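PDB 3BRS: periplasmic binding protein/LacI transcriptional regulator from Clostridium phytofermentans, which probably binds a sugar for uptake into the cell, as periplasmic-type binding proteins of ABC transporters do. Local coordinates for residues V109-I114 against F247-L252. Numbering follows the deposited sequence.
Sequences VATDNI and FNIGYL
Val109 meets Leu252 through one branch: its CG1 lies 4.0 Å from Leu252 CD1 and 4.1 Å from Leu252 CB, so a single methyl touches both the root and one tip of the leucine. Val109 CG1 is anti to the backbone N (chi1 -165°), and its CB already points at the helix; the two side chains cross at about a right angle. Ile249, with its CA 5.9 Å from Val109 CA, splits its contacts between two branches. Its CG2 comes to 3.6 Å from Val109 O, a methyl against a carbonyl rather than a polar bond. The other branch runs along the strand: CG1 passes 4.4 Å from Ala110 CA, and the extended chain (chi2 153°) carries CD1 to 4.1 Å from Thr111 OG1. No hydrogen bond joins the two segments, and 212 Å² is buried between them.

The topology is that of a periplasmic binding protein with two alpha/beta lobes. Strand 107-110 belongs to the parallel sheet of one lobe, between strands 92-96 and 269-271, and helix 246-262 packs against it although the strand just before the helix, 240-243, lies in the sheet of the other lobe. The chain crosses between the lobes within 109-114, since the next strand, 133-138, belongs to the second sheet, and it crosses back just ahead of 247-252. Asp112 N-caps helix 113-127, its OD1 accepting from Gln115 N. At Thr111, where the strand gives way to this crossing, the hydroxyl OG1 is hydrogen-bonded to Gln244 OE1, just ahead of helix 246-262. Outside the two segments, Ile249 also touches Leu25 of helix 20-36, while Val109 reaches Leu270 on the adjoining strand.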
ATOM      1  N   VAL A 109      10.280   2.867   6.371  1.00 31.81           N
ATOM      2  CA  VAL A 109      10.541   1.621   5.622  1.00 31.14           C
ATOM      3  C   VAL A 109       9.383   1.390   4.660  1.00 29.79           C
ATOM      4  O   VAL A 109       8.263   1.189   5.110  1.00 28.95           O
ATOM      5  CB  VAL A 109      10.700   0.401   6.497  1.00 30.26           C
ATOM      6  CG1 VAL A 109      11.368  -0.778   5.623  1.00 29.86           C
ATOM      7  CG2 VAL A 109      11.596   0.764   7.721  1.00 27.93           C
ATOM      8  N   ALA A 110       9.630   1.408   3.350  1.00 25.53           N
ATOM      9  CA  ALA A 110       8.501   1.221   2.424  1.00 25.65           C
ATOM     10  C   ALA A 110       8.940   0.639   1.153  1.00 26.98           C
ATOM     11  O   ALA A 110      10.141   0.565   0.874  1.00 32.49           O
ATOM     12  CB  ALA A 110       7.796   2.642   2.146  1.00 23.36           C
ATOM     13  N   THR A 111       7.996   0.335   0.281  1.00 26.00           N
ATOM     14  CA  THR A 111       8.361   0.062  -1.140  1.00 30.72           C
ATOM     15  C   THR A 111       8.627   1.395  -1.824  1.00 33.58           C
ATOM     16  O   THR A 111       8.022   2.426  -1.463  1.00 34.57           O
ATOM     17  CB  THR A 111       7.135  -0.656  -1.829  1.00 32.34           C
ATOM     18  OG1 THR A 111       6.763  -1.751  -0.994  1.00 26.35           O
ATOM     19  CG2 THR A 111       7.433  -1.196  -3.213  1.00 33.01           C
ATOM     20  N   ASP A 112       9.466   1.401  -2.851  1.00 36.99           N
ATOM     21  CA  ASP A 112       9.462   2.498  -3.831  1.00 33.52           C
ATOM     22  C   ASP A 112       8.157   2.353  -4.648  1.00 31.22           C
ATOM     23  O   ASP A 112       8.052   1.489  -5.584  1.00 31.05           O
ATOM     24  CB  ASP A 112      10.735   2.439  -4.705  1.00 35.69           C
ATOM     25  CG  ASP A 112      10.948   3.707  -5.566  1.00 70.47           C
ATOM     26  OD1 ASP A 112      10.016   4.510  -5.755  1.00 36.80           O
ATOM     27  OD2 ASP A 112      12.061   3.914  -6.088  1.00 47.09           O
ATOM     28  N   ASN A 113       7.155   3.185  -4.317  1.00 29.08           N
ATOM     29  CA  ASN A 113       5.784   3.060  -4.946  1.00 28.39           C
ATOM     30  C   ASN A 113       5.732   3.683  -6.315  1.00 30.52           C
ATOM     31  O   ASN A 113       5.053   3.190  -7.273  1.00 30.33           O
ATOM     32  CB  ASN A 113       4.648   3.450  -3.980  1.00 26.20           C
ATOM     33  CG  ASN A 113       4.522   2.431  -2.827  1.00 25.05           C
ATOM     34  OD1 ASN A 113       4.050   1.327  -3.058  1.00 27.62           O
ATOM     35  ND2 ASN A 113       5.075   2.730  -1.670  1.00 24.33           N
ATOM     36  N   ILE A 114       6.590   4.683  -6.469  1.00 30.03           N
ATOM     37  CA  ILE A 114       6.717   5.348  -7.750  1.00 24.63           C
ATOM     38  C   ILE A 114       7.291   4.336  -8.697  1.00 25.47           C
ATOM     39  O   ILE A 114       6.730   4.069  -9.757  1.00 25.76           O
ATOM     40  CB  ILE A 114       7.480   6.666  -7.710  1.00 26.45           C
ATOM     41  CG1 ILE A 114       6.698   7.689  -6.882  1.00 24.82           C
ATOM     42  CG2 ILE A 114       7.478   7.305  -9.146  1.00 27.06           C
ATOM     43  CD1 ILE A 114       7.504   8.910  -6.386  1.00 30.69           C
ATOM     44  N   PHE A 247       6.539  -8.685   4.651  1.00 31.10           N
ATOM     45  CA  PHE A 247       7.200  -9.303   5.797  1.00 29.77           C
ATOM     46  C   PHE A 247       8.417  -8.439   6.196  1.00 29.91           C
ATOM     47  O   PHE A 247       8.587  -8.046   7.387  1.00 29.89           O
ATOM     48  CB  PHE A 247       7.613 -10.759   5.444  1.00 34.17           C
ATOM     49  CG  PHE A 247       8.065 -11.512   6.624  1.00 32.73           C
ATOM     50  CD1 PHE A 247       9.410 -11.478   7.009  1.00 40.51           C
ATOM     51  CD2 PHE A 247       7.132 -12.213   7.433  1.00 42.70           C
ATOM     52  CE1 PHE A 247       9.842 -12.172   8.187  1.00 34.35           C
ATOM     53  CE2 PHE A 247       7.554 -12.904   8.609  1.00 36.11           C
ATOM     54  CZ  PHE A 247       8.899 -12.877   8.975  1.00 39.69           C
ATOM     55  N   ASN A 248       9.239  -8.080   5.189  1.00 29.28           N
ATOM     56  CA  ASN A 248      10.377  -7.228   5.444  1.00 29.80           C
ATOM     57  C   ASN A 248      10.060  -5.833   5.916  1.00 30.81           C
ATOM     58  O   ASN A 248      10.829  -5.301   6.710  1.00 29.69           O
ATOM     59  CB  ASN A 248      11.235  -7.165   4.246  1.00 32.66           C
ATOM     60  CG  ASN A 248      11.985  -8.465   4.072  1.00 71.51           C
ATOM     61  OD1 ASN A 248      12.393  -8.835   2.987  1.00 40.52           O
ATOM     62  ND2 ASN A 248      12.107  -9.207   5.167  1.00 46.31           N
ATOM     63  N   ILE A 249       8.986  -5.213   5.411  1.00 27.95           N
ATOM     64  CA  ILE A 249       8.594  -3.904   5.987  1.00 25.87           C
ATOM     65  C   ILE A 249       8.395  -3.954   7.475  1.00 30.10           C
ATOM     66  O   ILE A 249       8.847  -3.017   8.204  1.00 31.36           O
ATOM     67  CB  ILE A 249       7.333  -3.313   5.335  1.00 22.49           C
ATOM     68  CG1 ILE A 249       7.702  -2.862   3.930  1.00 26.22           C
ATOM     69  CG2 ILE A 249       6.822  -2.004   6.130  1.00 31.47           C
ATOM     70  CD1 ILE A 249       6.509  -2.856   2.902  1.00 24.48           C
ATOM     71  N   GLY A 250       7.680  -4.983   7.945  1.00 27.50           N
ATOM     72  CA  GLY A 250       7.385  -5.098   9.383  1.00 26.58           C
ATOM     73  C   GLY A 250       8.596  -5.493  10.202  1.00 29.96           C
ATOM     74  O   GLY A 250       8.815  -4.969  11.280  1.00 32.02           O
ATOM     75  N   TYR A 251       9.350  -6.483   9.704  1.00 28.90           N
ATOM     76  CA  TYR A 251      10.517  -6.950  10.333  1.00 30.35           C
ATOM     77  C   TYR A 251      11.493  -5.764  10.571  1.00 31.19           C
ATOM     78  O   TYR A 251      11.865  -5.440  11.713  1.00 31.81           O
ATOM     79  CB  TYR A 251      11.102  -8.160   9.498  1.00 30.87           C
ATOM     80  CG  TYR A 251      12.236  -8.816  10.226  1.00 36.24           C
ATOM     81  CD1 TYR A 251      13.491  -8.229  10.289  1.00 36.68           C
ATOM     82  CD2 TYR A 251      12.020  -9.991  10.937  1.00 39.00           C
ATOM     83  CE1 TYR A 251      14.536  -8.806  11.064  1.00 40.15           C
ATOM     84  CE2 TYR A 251      13.029 -10.587  11.717  1.00 44.49           C
ATOM     85  CZ  TYR A 251      14.277 -10.007  11.775  1.00 40.22           C
ATOM     86  OH  TYR A 251      15.228 -10.665  12.540  1.00 49.52           O
ATOM     87  N   LEU A 252      11.876  -5.096   9.495  1.00 31.10           N
ATOM     88  CA  LEU A 252      12.837  -4.021   9.547  1.00 33.82           C
ATOM     89  C   LEU A 252      12.359  -2.865  10.404  1.00 36.68           C
ATOM     90  O   LEU A 252      13.171  -2.203  11.044  1.00 39.08           O
ATOM     91  CB  LEU A 252      13.157  -3.474   8.115  1.00 34.32           C
ATOM     92  CG  LEU A 252      13.638  -4.489   7.037  1.00 37.66           C
ATOM     93  CD1 LEU A 252      13.875  -3.866   5.616  1.00 36.36           C
ATOM     94  CD2 LEU A 252      14.839  -5.349   7.450  1.00 38.25           C
TER